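Glycoside hydrolase family 15, cellulose signaling associated protein envoy (Hypocrea jecorina, PDB 4WUJ) senses blue light through a LOV domain that binds flavin mononucleotide, and probably links light to oxidative-stress signalling. Local coordinates at residues C[34-47]-C[130-144]. Residues are numbered along the deposited sequence; the frame is centred on the assembly and turned at random.
Sequences LDCSVSLTLCDISL and LWADPSGHHFAVGLQ. With FMN (flavin mononucleotide), chain I.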
loop_
_atom_site.group_PDB
_atom_site.type_symbol
_atom_site.label_atom_id
_atom_site.label_comp_id
_atom_site.label_asym_id
_atom_site.label_seq_id
_atom_site.Cartn_x
_atom_site.Cartn_y
_atom_site.Cartn_z
ATOM N N LEU C 34 -8.991 0.697 0.412
ATOM C CA LEU C 34 -7.612 1.094 0.711
ATOM C C LEU C 34 -6.799 1.320 -0.572
ATOM O O LEU C 34 -6.848 0.488 -1.485
ATOM C CB LEU C 34 -6.884 -0.012 1.504
ATOM C CG LEU C 34 -7.277 -0.456 2.918
ATOM C CD1 LEU C 34 -6.006 -0.854 3.735
ATOM C CD2 LEU C 34 -8.014 0.604 3.628
ATOM N N ASP C 35 -5.996 2.382 -0.618
ATOM C CA ASP C 35 -4.980 2.506 -1.683
ATOM C C ASP C 35 -3.492 2.537 -1.126
ATOM O O ASP C 35 -3.273 2.391 0.089
ATOM C CB ASP C 35 -5.333 3.674 -2.615
ATOM C CG ASP C 35 -5.021 5.040 -2.020
ATOM O OD1 ASP C 35 -4.392 5.127 -0.936
ATOM O OD2 ASP C 35 -5.430 6.055 -2.639
ATOM N N CYS C 36 -2.481 2.694 -1.996
ATOM C CA CYS C 36 -1.070 2.506 -1.564
ATOM C C CYS C 36 -0.479 3.659 -0.820
ATOM O O CYS C 36 0.693 3.631 -0.407
ATOM C CB CYS C 36 -0.181 2.220 -2.787
ATOM S SG CYS C 36 -0.693 0.790 -3.567
ATOM N N SER C 37 -1.276 4.689 -0.687
ATOM C CA SER C 37 -0.925 5.833 0.139
ATOM C C SER C 37 -1.356 5.656 1.630
ATOM O O SER C 37 -1.065 6.522 2.462
ATOM C CB SER C 37 -1.658 7.084 -0.433
ATOM O OG SER C 37 -0.833 7.763 -1.354
ATOM N N VAL C 38 -2.143 4.616 1.931
ATOM C CA VAL C 38 -2.687 4.439 3.277
ATOM C C VAL C 38 -1.548 4.478 4.317
ATOM O O VAL C 38 -0.463 3.977 4.074
ATOM C CB VAL C 38 -3.489 3.110 3.439
ATOM C CG1 VAL C 38 -2.600 1.908 3.361
ATOM C CG2 VAL C 38 -4.216 3.074 4.789
ATOM N N SER C 39 -1.773 5.145 5.443
ATOM C CA SER C 39 -0.798 5.110 6.521
ATOM C C SER C 39 -0.957 3.798 7.309
ATOM O O SER C 39 -2.064 3.435 7.752
ATOM C CB SER C 39 -0.928 6.318 7.404
ATOM O OG SER C 39 -0.341 6.084 8.657
ATOM N N LEU C 40 0.134 3.057 7.431
ATOM C CA LEU C 40 0.070 1.694 7.956
ATOM C C LEU C 40 1.288 1.398 8.788
ATOM O O LEU C 40 2.402 1.772 8.408
ATOM C CB LEU C 40 -0.005 0.679 6.835
ATOM C CG LEU C 40 -0.060 -0.797 7.222
ATOM C CD1 LEU C 40 -0.891 -1.586 6.212
ATOM C CD2 LEU C 40 1.336 -1.393 7.360
ATOM N N THR C 41 1.061 0.770 9.946
ATOM C CA THR C 41 2.142 0.252 10.762
ATOM C C THR C 41 1.889 -1.232 10.999
ATOM O O THR C 41 0.746 -1.717 11.017
ATOM C CB THR C 41 2.313 1.008 12.124
ATOM O OG1 THR C 41 1.173 0.776 12.965
ATOM C CG2 THR C 41 2.473 2.489 11.906
ATOM N N LEU C 42 2.979 -1.951 11.129
ATOM C CA LEU C 42 2.958 -3.348 11.476
ATOM C C LEU C 42 3.817 -3.468 12.743
ATOM O O LEU C 42 4.982 -3.001 12.781
ATOM C CB LEU C 42 3.560 -4.164 10.342
ATOM C CG LEU C 42 3.436 -5.673 10.322
ATOM C CD1 LEU C 42 2.010 -6.195 10.470
ATOM C CD2 LEU C 42 4.019 -6.093 8.973
ATOM N N CYS C 43 3.239 -4.080 13.770
ATOM C CA CYS C 43 3.913 -4.200 15.067
ATOM C C CYS C 43 3.976 -5.650 15.464
ATOM O O CYS C 43 3.015 -6.385 15.270
ATOM C CB CYS C 43 3.180 -3.399 16.126
ATOM S SG CYS C 43 3.218 -1.603 15.851
ATOM N N ASP C 44 5.138 -6.076 15.967
ATOM C CA ASP C 44 5.275 -7.424 16.432
ATOM C C ASP C 44 4.892 -7.468 17.939
ATOM O O ASP C 44 5.717 -7.186 18.805
ATOM C CB ASP C 44 6.712 -7.910 16.214
ATOM C CG ASP C 44 6.870 -9.389 16.530
ATOM O OD1 ASP C 44 6.017 -9.934 17.257
ATOM O OD2 ASP C 44 7.864 -9.985 16.065
ATOM N N ILE C 45 3.650 -7.800 18.251
ATOM C CA ILE C 45 3.232 -7.736 19.647
ATOM C C ILE C 45 3.758 -8.911 20.559
ATOM O O ILE C 45 3.557 -8.889 21.771
ATOM C CB ILE C 45 1.716 -7.578 19.754
ATOM C CG1 ILE C 45 1.028 -8.828 19.249
ATOM C CG2 ILE C 45 1.220 -6.320 18.940
ATOM C CD1 ILE C 45 -0.313 -9.031 19.876
ATOM N N SER C 46 4.441 -9.890 19.969
ATOM C CA SER C 46 5.265 -10.872 20.712
ATOM C C SER C 46 6.653 -10.365 21.153
ATOM O O SER C 46 7.349 -11.041 21.885
ATOM C CB SER C 46 5.484 -12.112 19.845
ATOM O OG SER C 46 4.227 -12.698 19.535
ATOM N N LEU C 47 7.063 -9.190 20.692
ATOM C CA LEU C 47 8.321 -8.607 21.114
ATOM C C LEU C 47 8.033 -7.533 22.129
ATOM O O LEU C 47 6.945 -6.970 22.148
ATOM C CB LEU C 47 9.099 -8.028 19.920
ATOM C CG LEU C 47 9.538 -9.048 18.870
ATOM C CD1 LEU C 47 10.317 -8.369 17.730
ATOM C CD2 LEU C 47 10.389 -10.173 19.538
ATOM N N LEU C 130 -3.252 -10.326 13.491
ATOM C CA LEU C 130 -2.869 -11.375 12.554
ATOM C C LEU C 130 -2.803 -12.730 13.256
ATOM O O LEU C 130 -2.979 -12.817 14.471
ATOM C CB LEU C 130 -1.492 -11.078 11.953
ATOM C CG LEU C 130 -1.510 -10.418 10.588
ATOM C CD1 LEU C 130 -2.387 -9.156 10.639
ATOM C CD2 LEU C 130 -0.072 -10.116 10.108
ATOM N N TRP C 131 -2.550 -13.784 12.482
ATOM C CA TRP C 131 -2.260 -15.108 13.039
ATOM C C TRP C 131 -0.736 -15.325 13.144
ATOM O O TRP C 131 0.048 -14.707 12.404
ATOM C CB TRP C 131 -2.945 -16.218 12.208
ATOM C CG TRP C 131 -2.338 -16.530 10.827
ATOM C CD1 TRP C 131 -1.016 -16.788 10.538
ATOM C CD2 TRP C 131 -3.053 -16.659 9.567
ATOM N NE1 TRP C 131 -0.865 -17.044 9.186
ATOM C CE2 TRP C 131 -2.092 -16.977 8.571
ATOM C CE3 TRP C 131 -4.403 -16.527 9.188
ATOM C CZ2 TRP C 131 -2.445 -17.165 7.210
ATOM C CZ3 TRP C 131 -4.751 -16.712 7.826
ATOM C CH2 TRP C 131 -3.773 -17.029 6.862
ATOM N N ALA C 132 -0.318 -16.186 14.074
ATOM C CA ALA C 132 1.110 -16.466 14.276
ATOM C C ALA C 132 1.804 -16.818 12.961
ATOM O O ALA C 132 1.479 -17.822 12.329
ATOM C CB ALA C 132 1.313 -17.583 15.300
ATOM N N ASP C 133 2.745 -15.970 12.553
ATOM C CA ASP C 133 3.509 -16.166 11.317
ATOM C C ASP C 133 4.381 -17.405 11.460
ATOM O O ASP C 133 4.537 -17.929 12.574
ATOM C CB ASP C 133 4.403 -14.944 11.039
ATOM C CG ASP C 133 3.775 -13.958 10.053
ATOM O OD1 ASP C 133 2.517 -13.856 10.015
ATOM O OD2 ASP C 133 4.552 -13.290 9.316
ATOM N N PRO C 134 4.968 -17.873 10.340
ATOM C CA PRO C 134 5.925 -18.988 10.421
ATOM C C PRO C 134 6.896 -18.806 11.598
ATOM O O PRO C 134 7.571 -19.759 12.024
ATOM C CB PRO C 134 6.671 -18.912 9.078
ATOM C CG PRO C 134 5.699 -18.273 8.126
ATOM C CD PRO C 134 4.795 -17.377 8.958
ATOM N N SER C 135 6.953 -17.573 12.105
ATOM C CA SER C 135 7.731 -17.216 13.293
ATOM C C SER C 135 7.159 -17.738 14.628
ATOM O O SER C 135 7.920 -18.088 15.553
ATOM C CB SER C 135 7.866 -15.682 13.348
ATOM O OG SER C 135 6.676 -15.024 12.896
ATOM N N GLY C 136 5.831 -17.793 14.732
ATOM C CA GLY C 136 5.182 -18.093 16.001
ATOM C C GLY C 136 4.815 -16.786 16.685
ATOM O O GLY C 136 4.257 -16.759 17.794
ATOM N N HIS C 137 5.136 -15.699 15.983
ATOM C CA HIS C 137 4.927 -14.343 16.448
ATOM C C HIS C 137 3.587 -13.813 15.967
ATOM O O HIS C 137 3.214 -14.001 14.812
ATOM C CB HIS C 137 6.031 -13.443 15.892
ATOM C CG HIS C 137 7.351 -13.622 16.563
ATOM N ND1 HIS C 137 8.340 -12.664 16.514
ATOM C CD2 HIS C 137 7.848 -14.643 17.300
ATOM C CE1 HIS C 137 9.391 -13.088 17.193
ATOM N NE2 HIS C 137 9.118 -14.283 17.687
ATOM N N HIS C 138 2.879 -13.145 16.867
ATOM C CA HIS C 138 1.631 -12.461 16.554
ATOM C C HIS C 138 1.918 -11.013 16.173
ATOM O O HIS C 138 2.735 -10.353 16.794
ATOM C CB HIS C 138 0.729 -12.479 17.780
ATOM C CG HIS C 138 -0.040 -13.753 17.952
ATOM N ND1 HIS C 138 -1.371 -13.862 17.608
ATOM C CD2 HIS C 138 0.327 -14.969 18.429
ATOM C CE1 HIS C 138 -1.792 -15.088 17.859
ATOM N NE2 HIS C 138 -0.781 -15.781 18.360
ATOM N N PHE C 139 1.243 -10.521 15.147
ATOM C CA PHE C 139 1.407 -9.135 14.710
ATOM C C PHE C 139 0.083 -8.375 14.785
ATOM O O PHE C 139 -0.994 -8.950 14.885
ATOM C CB PHE C 139 1.969 -9.067 13.276
ATOM C CG PHE C 139 3.379 -9.570 13.161
ATOM C CD1 PHE C 139 3.653 -10.927 13.245
ATOM C CD2 PHE C 139 4.435 -8.685 12.962
ATOM C CE1 PHE C 139 4.963 -11.391 13.139
ATOM C CE2 PHE C 139 5.740 -9.136 12.870
ATOM C CZ PHE C 139 6.006 -10.489 12.947
ATOM N N ALA C 140 0.199 -7.065 14.729
ATOM C CA ALA C 140 -0.936 -6.196 14.705
ATOM C C ALA C 140 -0.669 -5.240 13.573
ATOM O O ALA C 140 0.466 -4.769 13.400
ATOM C CB ALA C 140 -1.078 -5.440 16.026
ATOM N N VAL C 141 -1.710 -4.995 12.789
ATOM C CA VAL C 141 -1.681 -4.024 11.711
ATOM C C VAL C 141 -2.511 -2.865 12.138
ATOM O O VAL C 141 -3.676 -3.039 12.483
ATOM C CB VAL C 141 -2.359 -4.555 10.429
ATOM C CG1 VAL C 141 -2.320 -3.464 9.348
ATOM C CG2 VAL C 141 -1.718 -5.825 9.995
ATOM N N GLY C 142 -1.919 -1.692 12.102
ATOM C CA GLY C 142 -2.632 -0.464 12.309
ATOM C C GLY C 142 -2.743 0.370 11.037
ATOM O O GLY C 142 -1.794 0.464 10.239
ATOM N N LEU C 143 -3.934 0.943 10.851
ATOM C CA LEU C 143 -4.216 1.861 9.770
ATOM C C LEU C 143 -4.534 3.180 10.410
ATOM O O LEU C 143 -5.423 3.243 11.271
ATOM C CB LEU C 143 -5.413 1.387 8.951
ATOM C CG LEU C 143 -5.274 0.041 8.261
ATOM C CD1 LEU C 143 -6.506 -0.240 7.347
ATOM C CD2 LEU C 143 -4.000 0.022 7.442
ATOM N N GLN C 144 -3.767 4.204 10.056
ATOM C CA GLN C 144 -4.007 5.577 10.487
ATOM C C GLN C 144 -4.553 6.432 9.299
ATOM O O GLN C 144 -4.324 6.105 8.109
ATOM C CB GLN C 144 -2.720 6.247 10.943
ATOM C CG GLN C 144 -1.979 5.584 12.102
ATOM C CD GLN C 144 -1.132 4.378 11.742
ATOM O OE1 GLN C 144 -0.760 4.131 10.559
ATOM N NE2 GLN C 144 -0.817 3.597 12.781
HETATM N N1 FMN I . -1.794 4.778 19.105
HETATM C C2 FMN I . -1.993 6.044 18.597
HETATM O O2 FMN I . -2.213 6.989 19.351
HETATM N N3 FMN I . -1.928 6.260 17.222
HETATM C C4 FMN I . -1.685 5.232 16.345
HETATM O O4 FMN I . -1.619 5.473 15.144
HETATM C C4A FMN I . -1.480 3.939 16.848
HETATM N N5 FMN I . -1.212 2.879 15.992
HETATM C C5A FMN I . -1.031 1.621 16.491
HETATM C C6 FMN I . -0.786 0.594 15.598
HETATM C C7 FMN I . -0.565 -0.692 16.061
HETATM C C7M FMN I . -0.316 -1.771 15.053
HETATM C C8 FMN I . -0.604 -0.948 17.451
HETATM C C8M FMN I . -0.369 -2.347 17.964
HETATM C C9 FMN I . -0.872 0.098 18.345
HETATM C C9A FMN I . -1.083 1.388 17.872
HETATM N N10 FMN I . -1.337 2.455 18.740
HETATM C C10 FMN I . -1.535 3.724 18.231
HETATM C "C1'" FMN I . -1.476 2.313 20.241
HETATM C "C2'" FMN I . -0.233 2.309 21.099
HETATM O "O2'" FMN I . 0.821 1.724 20.370
HETATM C "C3'" FMN I . -0.568 1.581 22.433
HETATM O "O3'" FMN I . -1.041 0.262 22.182
HETATM C "C4'" FMN I . -1.644 2.361 23.226
HETATM O "O4'" FMN I . -1.094 3.603 23.611
HETATM C "C5'" FMN I . -2.192 1.591 24.441
HETATM O "O5'" FMN I . -1.126 1.085 25.223
HETATM P P FMN I . -0.464 1.960 26.380
HETATM O O1P FMN I . 0.698 1.126 26.896
HETATM O O2P FMN I . 0.065 3.288 25.958
HETATM O O3P FMN I . -1.468 2.169 27.466
HETATM O O HOH W 1 -3.855 6.917 5.489
#
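Q144, on the last strand of this LOV domain, meets S39 and T41 of the first, where one flavin edge abuts two neighbouring inner strands of the antiparallel PAS sheet. T41 and G142 exchange two backbone hydrogen bonds, as do C43 and A140. Packing is tight on the FMN face: T41 OG1 lies 3.3 Å from FMN C6, and G142, with no side chain, lets the ring close in, its N 3.4 Å from FMN C7M. On the reverse face, away from the flavin, L40 CD1 packs 3.7 Å from L143 CD2 and L42 reaches V141. The far end is looser and nearer solvent. There H137 ND1 donates to the syn lone pair of D44 OD2 (2.8 Å), ring and carboxylate planes 55° apart, while S46 OG accepts from H138 N. Bent at chi2 (80°), Q144 turns its amide so that OE1 accepts from S39 OG (2.8 Å) and NE2 donates to FMN O4 (3.1 Å) and, weakly, to N5. A leucine here would probably leave FMN O4 without this donor and S39 OG without its acceptor. Such a two-sided amide couples the flavin's polar edge directly to the sheet, consistent with the glutamine's signalling role in LOV photoreceptors.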